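Long-range contacts in periplasmic cell division protein (SufI) (Aquifex aeolicus, PDB 6SYY), which probably oxidises its substrates at a bound copper site and passes the electrons to a three-copper cluster, as multicopper oxidases of the laccase type do: residues Met453-Gln461 against Ile491-Tyr499; Ala393-Met402 against Asp437-Gly448. All blocks are in the same frame, centred on the assembly; numbering follows the deposited sequence.

Contact 1. Residues Met453-Gln461 against Ile491-Tyr499; sequences MHIHGFQFQ and IAVDMSHPY. With CU (copper (II) ion), chain C.
The ring of Phe-458 lies with one face on the backbone of Met-495. CA of Met-495 stands 3.8 Å from the Phe-458 ring centroid, 17° off the normal and shifted toward the rim, a CH-pi contact. The extended Met-495 side chain runs at about a right angle to that of Phe-458, its CB and CG near the ring. SD is 5.2 Å from the Phe-458 centroid, an oblique Met-aromatic contact. At the ring edge, O of Ser-496 lies in the plane, 3.6 Å from Phe-458 CE1, and CB of His-497 lies near it. The second ring, Phe-460, has CD1 of Ile-491 over the centre of one face, at 3.7 Å from the centroid. Ile-491 chi1 of 65° places CG1 so that CD1 reaches over this ring.

Val-493 fits between the CB atoms of the two phenylalanines: CG1 touches that of Phe-458 and CG2 that of Phe-460. CD1 of Ile-455 comes tip to tip with Val-493 CG1 at 3.9 Å.

The backbones join at one antiparallel hydrogen-bonded pair. Gln-461 N donates to Ala-492 O at 3.1 Å, and Ala-492 N donates to Gln-461 O at 2.9 Å. Further along, a water accepts a hydrogen bond from Asp-494 N and donates one to Gln-459 O, bridging the two segments.

His-454 and His-456 serve the copper cluster instead. NE2 of His-456 binds a copper at 2.1 Å, with His-161 and His-508 as further ligands. Segment 453-461 passes from strand 451-455, beside strand 503-509 in one sheet of the cupredoxin domain, to strand 461-465, which pairs with strand 488-495 in the other. Tyr-523 and Val-525 of strand 520-525 also pack on Phe-458.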
# COMPACT_ATOMS: atom_id res chain seq x y z
N MET A 453 4.84 9.94 -1.52
CA MET A 453 5.14 9.94 -2.94
C MET A 453 5.45 8.53 -3.42
O MET A 453 6.29 7.83 -2.84
CB MET A 453 6.30 10.88 -3.26
CG MET A 453 6.00 12.34 -2.96
SD MET A 453 4.58 12.96 -3.88
CE MET A 453 5.10 12.64 -5.57
N HIS A 454 4.77 8.11 -4.49
CA HIS A 454 4.87 6.77 -5.03
C HIS A 454 5.31 6.84 -6.48
O HIS A 454 4.83 7.69 -7.24
CB HIS A 454 3.52 6.05 -4.89
CG HIS A 454 3.46 4.71 -5.56
ND1 HIS A 454 4.32 3.68 -5.25
CD2 HIS A 454 2.63 4.23 -6.51
CE1 HIS A 454 4.03 2.63 -5.99
NE2 HIS A 454 3.01 2.93 -6.76
N ILE A 455 6.25 5.97 -6.86
CA ILE A 455 6.62 5.78 -8.26
C ILE A 455 6.23 4.38 -8.66
O ILE A 455 6.32 3.44 -7.86
CB ILE A 455 8.13 6.02 -8.52
CG1 ILE A 455 8.98 5.07 -7.68
CG2 ILE A 455 8.51 7.46 -8.24
CD1 ILE A 455 10.45 5.12 -8.03
N HIS A 456 5.76 4.24 -9.90
CA HIS A 456 5.51 2.93 -10.48
C HIS A 456 6.78 2.40 -11.13
O HIS A 456 7.74 3.13 -11.37
CB HIS A 456 4.38 3.00 -11.51
CG HIS A 456 3.05 3.38 -10.94
ND1 HIS A 456 1.86 3.10 -11.58
CD2 HIS A 456 2.72 4.01 -9.79
CE1 HIS A 456 0.85 3.55 -10.85
NE2 HIS A 456 1.35 4.10 -9.75
N GLY A 457 6.79 1.10 -11.40
CA GLY A 457 7.85 0.48 -12.19
C GLY A 457 9.03 -0.08 -11.43
O GLY A 457 9.57 -1.12 -11.82
N PHE A 458 9.46 0.58 -10.36
CA PHE A 458 10.64 0.15 -9.62
C PHE A 458 10.47 0.46 -8.14
O PHE A 458 9.79 1.41 -7.76
CB PHE A 458 11.92 0.83 -10.12
CG PHE A 458 12.01 0.89 -11.62
CD1 PHE A 458 12.61 -0.13 -12.33
CD2 PHE A 458 11.50 1.98 -12.31
CE1 PHE A 458 12.70 -0.07 -13.71
CE2 PHE A 458 11.58 2.04 -13.69
CZ PHE A 458 12.18 1.02 -14.39
N GLN A 459 11.10 -0.36 -7.31
CA GLN A 459 11.29 0.02 -5.93
C GLN A 459 12.53 0.90 -5.80
O GLN A 459 13.35 1.01 -6.72
CB GLN A 459 11.40 -1.21 -5.03
CG GLN A 459 10.10 -2.00 -4.90
CD GLN A 459 9.89 -2.97 -6.04
OE1 GLN A 459 10.81 -3.28 -6.79
NE2 GLN A 459 8.66 -3.47 -6.17
N PHE A 460 12.67 1.54 -4.64
CA PHE A 460 13.80 2.43 -4.39
C PHE A 460 14.26 2.26 -2.96
O PHE A 460 13.59 1.64 -2.13
CB PHE A 460 13.43 3.90 -4.66
CG PHE A 460 12.24 4.38 -3.88
CD1 PHE A 460 12.38 4.83 -2.58
CD2 PHE A 460 10.98 4.40 -4.47
CE1 PHE A 460 11.28 5.27 -1.86
CE2 PHE A 460 9.89 4.86 -3.76
CZ PHE A 460 10.03 5.29 -2.45
N GLN A 461 15.43 2.83 -2.66
CA GLN A 461 15.99 2.84 -1.32
C GLN A 461 16.12 4.28 -0.85
O GLN A 461 16.66 5.13 -1.57
CB GLN A 461 17.34 2.14 -1.29
CG GLN A 461 17.26 0.68 -1.70
CD GLN A 461 18.62 0.07 -1.90
OE1 GLN A 461 19.64 0.76 -1.86
NE2 GLN A 461 18.65 -1.24 -2.11
N ILE A 491 15.99 9.65 -2.51
CA ILE A 491 15.85 8.22 -2.75
C ILE A 491 16.70 7.84 -3.96
O ILE A 491 17.06 8.68 -4.78
CB ILE A 491 14.39 7.79 -2.96
CG1 ILE A 491 13.82 8.42 -4.24
CG2 ILE A 491 13.53 8.16 -1.76
CD1 ILE A 491 12.42 7.97 -4.56
N ALA A 492 17.02 6.55 -4.05
CA ALA A 492 17.83 6.01 -5.14
C ALA A 492 17.02 4.96 -5.89
O ALA A 492 16.45 4.06 -5.26
CB ALA A 492 19.12 5.40 -4.62
N VAL A 493 16.97 5.08 -7.21
CA VAL A 493 16.21 4.17 -8.06
C VAL A 493 17.15 3.58 -9.10
O VAL A 493 17.78 4.32 -9.87
CB VAL A 493 15.02 4.87 -8.75
CG1 VAL A 493 13.97 3.85 -9.16
CG2 VAL A 493 14.43 5.94 -7.85
N ASP A 494 17.24 2.25 -9.13
CA ASP A 494 17.92 1.55 -10.22
C ASP A 494 16.86 1.21 -11.26
O ASP A 494 16.08 0.27 -11.09
CB ASP A 494 18.62 0.29 -9.70
CG ASP A 494 19.33 -0.48 -10.81
OD1 ASP A 494 19.32 -0.02 -11.98
OD2 ASP A 494 19.92 -1.54 -10.51
N MET A 495 16.83 1.99 -12.34
CA MET A 495 15.78 1.86 -13.35
C MET A 495 16.20 0.88 -14.44
O MET A 495 16.36 1.22 -15.61
CB MET A 495 15.43 3.24 -13.91
CG MET A 495 14.85 4.19 -12.87
SD MET A 495 14.19 5.72 -13.57
CE MET A 495 13.44 6.44 -12.11
N SER A 496 16.36 -0.37 -14.02
CA SER A 496 16.71 -1.47 -14.91
C SER A 496 15.49 -2.38 -15.09
O SER A 496 14.91 -2.83 -14.10
CB SER A 496 17.90 -2.26 -14.35
OG SER A 496 18.42 -3.17 -15.31
N HIS A 497 15.10 -2.62 -16.34
CA HIS A 497 13.93 -3.44 -16.63
C HIS A 497 14.24 -4.41 -17.76
O HIS A 497 15.04 -4.11 -18.65
CB HIS A 497 12.71 -2.57 -17.02
CG HIS A 497 12.86 -1.86 -18.33
ND1 HIS A 497 12.64 -2.48 -19.54
CD2 HIS A 497 13.19 -0.58 -18.62
CE1 HIS A 497 12.84 -1.62 -20.52
NE2 HIS A 497 13.18 -0.45 -19.99
N PRO A 498 13.61 -5.59 -17.74
CA PRO A 498 13.96 -6.63 -18.73
C PRO A 498 13.09 -6.65 -19.97
O PRO A 498 12.99 -7.68 -20.64
CB PRO A 498 13.77 -7.92 -17.92
CG PRO A 498 12.61 -7.59 -17.03
CD PRO A 498 12.76 -6.12 -16.66
N TYR A 499 12.45 -5.53 -20.30
CA TYR A 499 11.49 -5.48 -21.40
C TYR A 499 12.14 -4.90 -22.65
O TYR A 499 13.13 -4.15 -22.57
CB TYR A 499 10.27 -4.65 -20.99
CG TYR A 499 9.75 -5.04 -19.62
CD1 TYR A 499 9.48 -6.37 -19.30
CD2 TYR A 499 9.55 -4.08 -18.63
CE1 TYR A 499 9.02 -6.73 -18.05
CE2 TYR A 499 9.08 -4.43 -17.37
CZ TYR A 499 8.82 -5.75 -17.09
OH TYR A 499 8.36 -6.10 -15.84
CU CU C . -0.34 4.61 -8.70
O HOH W 1 15.90 0.33 -7.82

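Contact 2. Residues Ala393-Met402 against Asp437-Gly448; sequences AQVQRITLGM and DVVIIEYVNNTG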
# COMPACT_ATOMS: atom_id res chain seq x y z
N ALA A 393 25.44 8.85 -10.38
CA ALA A 393 24.03 8.77 -10.72
C ALA A 393 23.49 10.14 -11.11
O ALA A 393 23.97 11.18 -10.64
CB ALA A 393 23.23 8.21 -9.55
N GLN A 394 22.48 10.14 -11.97
CA GLN A 394 21.79 11.37 -12.31
C GLN A 394 20.85 11.76 -11.17
O GLN A 394 20.24 10.90 -10.53
CB GLN A 394 20.99 11.21 -13.60
CG GLN A 394 21.84 10.88 -14.82
CD GLN A 394 21.01 10.80 -16.08
OE1 GLN A 394 19.92 11.38 -16.16
NE2 GLN A 394 21.51 10.09 -17.08
N VAL A 395 20.75 13.06 -10.92
CA VAL A 395 19.83 13.59 -9.92
C VAL A 395 18.62 14.16 -10.64
O VAL A 395 18.75 14.88 -11.64
CB VAL A 395 20.51 14.66 -9.05
CG1 VAL A 395 19.53 15.21 -8.02
CG2 VAL A 395 21.74 14.09 -8.38
N GLN A 396 17.44 13.84 -10.13
CA GLN A 396 16.18 14.38 -10.63
C GLN A 396 15.47 15.02 -9.44
O GLN A 396 15.03 14.32 -8.52
CB GLN A 396 15.33 13.27 -11.25
CG GLN A 396 14.43 13.73 -12.38
CD GLN A 396 15.22 14.30 -13.54
OE1 GLN A 396 15.84 13.56 -14.31
NE2 GLN A 396 15.19 15.62 -13.68
N ARG A 397 15.39 16.35 -9.44
CA ARG A 397 14.76 17.07 -8.34
C ARG A 397 13.27 17.23 -8.62
O ARG A 397 12.88 17.82 -9.64
CB ARG A 397 15.40 18.43 -8.11
CG ARG A 397 14.68 19.24 -7.04
CD ARG A 397 15.50 20.43 -6.62
NE ARG A 397 15.85 21.27 -7.76
CZ ARG A 397 16.78 22.20 -7.73
NH1 ARG A 397 17.47 22.41 -6.61
NH2 ARG A 397 17.05 22.93 -8.81
N ILE A 398 12.45 16.72 -7.71
CA ILE A 398 11.00 16.73 -7.82
C ILE A 398 10.48 17.66 -6.74
O ILE A 398 10.47 17.31 -5.55
CB ILE A 398 10.41 15.32 -7.68
CG1 ILE A 398 10.98 14.40 -8.76
CG2 ILE A 398 8.90 15.36 -7.74
CD1 ILE A 398 10.76 14.90 -10.16
N THR A 399 10.04 18.86 -7.13
CA THR A 399 9.57 19.85 -6.18
C THR A 399 8.06 19.78 -6.07
O THR A 399 7.35 19.92 -7.08
CB THR A 399 10.01 21.25 -6.59
OG1 THR A 399 11.44 21.32 -6.60
CG2 THR A 399 9.47 22.27 -5.60
N LEU A 400 7.57 19.57 -4.85
CA LEU A 400 6.14 19.56 -4.57
C LEU A 400 5.72 20.97 -4.17
O LEU A 400 6.07 21.44 -3.08
CB LEU A 400 5.81 18.56 -3.45
CG LEU A 400 6.51 17.20 -3.48
CD1 LEU A 400 6.01 16.33 -2.33
CD2 LEU A 400 6.29 16.51 -4.82
N GLY A 401 4.99 21.64 -5.05
CA GLY A 401 4.45 22.95 -4.76
C GLY A 401 2.94 22.93 -4.74
O GLY A 401 2.30 21.88 -4.86
N MET A 402 2.36 24.11 -4.55
CA MET A 402 0.93 24.28 -4.73
C MET A 402 0.69 25.59 -5.45
O MET A 402 1.33 26.61 -5.16
CB MET A 402 0.17 24.23 -3.39
CG MET A 402 0.74 25.07 -2.27
SD MET A 402 -0.17 24.73 -0.75
CE MET A 402 0.79 25.69 0.44
N ASP A 437 19.73 3.15 -15.94
CA ASP A 437 20.18 4.35 -15.26
C ASP A 437 19.91 4.26 -13.77
O ASP A 437 18.82 3.84 -13.34
CB ASP A 437 19.48 5.59 -15.82
CG ASP A 437 20.05 6.03 -17.16
OD1 ASP A 437 21.00 5.39 -17.65
OD2 ASP A 437 19.54 7.03 -17.72
N VAL A 438 20.90 4.63 -12.97
CA VAL A 438 20.68 4.90 -11.55
C VAL A 438 20.35 6.37 -11.41
O VAL A 438 21.07 7.24 -11.92
CB VAL A 438 21.92 4.52 -10.72
CG1 VAL A 438 21.65 4.81 -9.25
CG2 VAL A 438 22.26 3.06 -10.92
N VAL A 439 19.24 6.66 -10.73
CA VAL A 439 18.75 8.02 -10.55
C VAL A 439 18.54 8.26 -9.07
O VAL A 439 17.95 7.42 -8.37
CB VAL A 439 17.45 8.28 -11.33
CG1 VAL A 439 17.01 9.72 -11.17
CG2 VAL A 439 17.63 7.93 -12.80
N ILE A 440 19.02 9.40 -8.58
CA ILE A 440 18.66 9.90 -7.26
C ILE A 440 17.51 10.88 -7.44
O ILE A 440 17.67 11.91 -8.09
CB ILE A 440 19.85 10.57 -6.56
CG1 ILE A 440 20.97 9.55 -6.30
CG2 ILE A 440 19.40 11.22 -5.26
CD1 ILE A 440 22.19 10.14 -5.62
N ILE A 441 16.36 10.55 -6.89
CA ILE A 441 15.21 11.44 -6.91
C ILE A 441 15.20 12.22 -5.61
O ILE A 441 15.38 11.65 -4.53
CB ILE A 441 13.90 10.67 -7.13
CG1 ILE A 441 13.88 10.06 -8.53
CG2 ILE A 441 12.70 11.59 -6.93
CD1 ILE A 441 12.55 9.42 -8.89
N GLU A 442 14.99 13.53 -5.72
CA GLU A 442 15.07 14.45 -4.59
C GLU A 442 13.72 15.14 -4.47
O GLU A 442 13.45 16.13 -5.17
CB GLU A 442 16.20 15.46 -4.81
CG GLU A 442 16.40 16.42 -3.67
CD GLU A 442 17.60 17.31 -3.89
OE1 GLU A 442 18.28 17.12 -4.93
OE2 GLU A 442 17.87 18.18 -3.04
N TYR A 443 12.87 14.62 -3.60
CA TYR A 443 11.59 15.26 -3.32
C TYR A 443 11.81 16.46 -2.42
O TYR A 443 12.45 16.35 -1.37
CB TYR A 443 10.63 14.28 -2.66
CG TYR A 443 10.15 13.17 -3.56
CD1 TYR A 443 9.40 13.44 -4.70
CD2 TYR A 443 10.42 11.84 -3.26
CE1 TYR A 443 8.95 12.42 -5.52
CE2 TYR A 443 9.97 10.81 -4.07
CZ TYR A 443 9.24 11.11 -5.20
OH TYR A 443 8.79 10.10 -6.02
N VAL A 444 11.30 17.62 -2.84
CA VAL A 444 11.38 18.85 -2.06
C VAL A 444 9.95 19.34 -1.85
O VAL A 444 9.32 19.86 -2.78
CB VAL A 444 12.23 19.92 -2.76
CG1 VAL A 444 12.36 21.14 -1.88
CG2 VAL A 444 13.60 19.36 -3.11
N ASN A 445 9.45 19.20 -0.63
CA ASN A 445 8.06 19.54 -0.30
C ASN A 445 8.01 20.97 0.21
O ASN A 445 8.33 21.24 1.37
CB ASN A 445 7.50 18.56 0.72
CG ASN A 445 6.03 18.81 1.03
OD1 ASN A 445 5.40 19.68 0.43
ND2 ASN A 445 5.48 18.03 1.95
N ASN A 446 7.59 21.90 -0.66
CA ASN A 446 7.40 23.29 -0.29
C ASN A 446 5.95 23.61 0.07
O ASN A 446 5.55 24.77 0.01
CB ASN A 446 7.87 24.21 -1.42
CG ASN A 446 9.37 24.16 -1.62
OD1 ASN A 446 10.14 24.05 -0.66
ND2 ASN A 446 9.80 24.24 -2.88
N THR A 447 5.17 22.60 0.45
CA THR A 447 3.77 22.80 0.82
C THR A 447 3.59 22.57 2.31
O THR A 447 4.49 22.11 3.02
CB THR A 447 2.85 21.87 0.03
OG1 THR A 447 2.99 20.53 0.53
CG2 THR A 447 3.21 21.89 -1.44
N GLY A 448 2.40 22.91 2.79
CA GLY A 448 2.06 22.75 4.19
C GLY A 448 1.57 21.38 4.58
O GLY A 448 1.25 21.15 5.75
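Gln-394 to Leu-400 pair with Val-439 to Asn-445 as neighbouring parallel strands in one sheet of a cupredoxin-like Greek-key beta domain. Strands 394-402 and 437-445 run at 20° to each other, with their axes 4.5 Å apart at closest approach.

Eight backbone hydrogen bonds hold the pair. They start with Gln-394 N to Val-438 O, the longest at 3.2 Å, and end with Asn-446 N to Leu-400 O. CA-H...O contacts run between the bonds, such as Tyr-443 CA to Ile-398 O at 3.2 Å.

On the face carrying Ile-398, Leu-400, Ile-441 and Tyr-443 the contacts among these side chains are apolar. Ile-398 and Tyr-443 lie side by side and point the same way. CG2 of Ile-398 reaches the Tyr-443 ring edge at CD1, 3.6 Å away. It can do so because chi1 of -59° sets this branch anti to the backbone N. The other branch, CG1, meets Ile-441 CG2 at 3.8 Å, and that methyl also lies over a face of the Tyr-443 ring. This face looks toward strand 451-455, where Met-453 and Ile-455 touch Tyr-443. At the start of the pair, Ala-393 CB also packs on Val-438 CG1, 3.8 Å away.

The face with Val-395, Arg-397, Glu-442 and Val-444 is more open to solvent. There CG and CD of Arg-397 each touch Val-444 CG2 at 4.1 Å.

Polar side chains shape the end of the second strand. OD1 of Asn-445 closes an Asx turn by accepting from Thr-447 N, which stands above its carbonyl plane. It also accepts from Thr-447 OG1, in plane and on a lone pair, at 2.6 Å. The same Thr-447 OG1 hydrogen-bonds to NE2 of the copper ligand His-451.

The two contacts share a sheet, their centres 14 Å apart. Strand 437-445 of contact 2 lies next to strand 488-495 of contact 1. Probable hydrogen bonds join them, Val-493 N to Val-439 O at 2.8 Å and Ile-491 O to Ile-441 N at 2.9 Å. Between the sheets, Tyr-443 OH packs on Ile-455 CG2 at 3.5 Å. Each contact lies by a different copper site. Contact 1 supplies His-454 and His-456 to the cluster around the bound oxygen. Contact 2 lies nearer the copper held by His-451, Cys-509 and His-514, with the Leu-400 side chain about 6 Å from that metal.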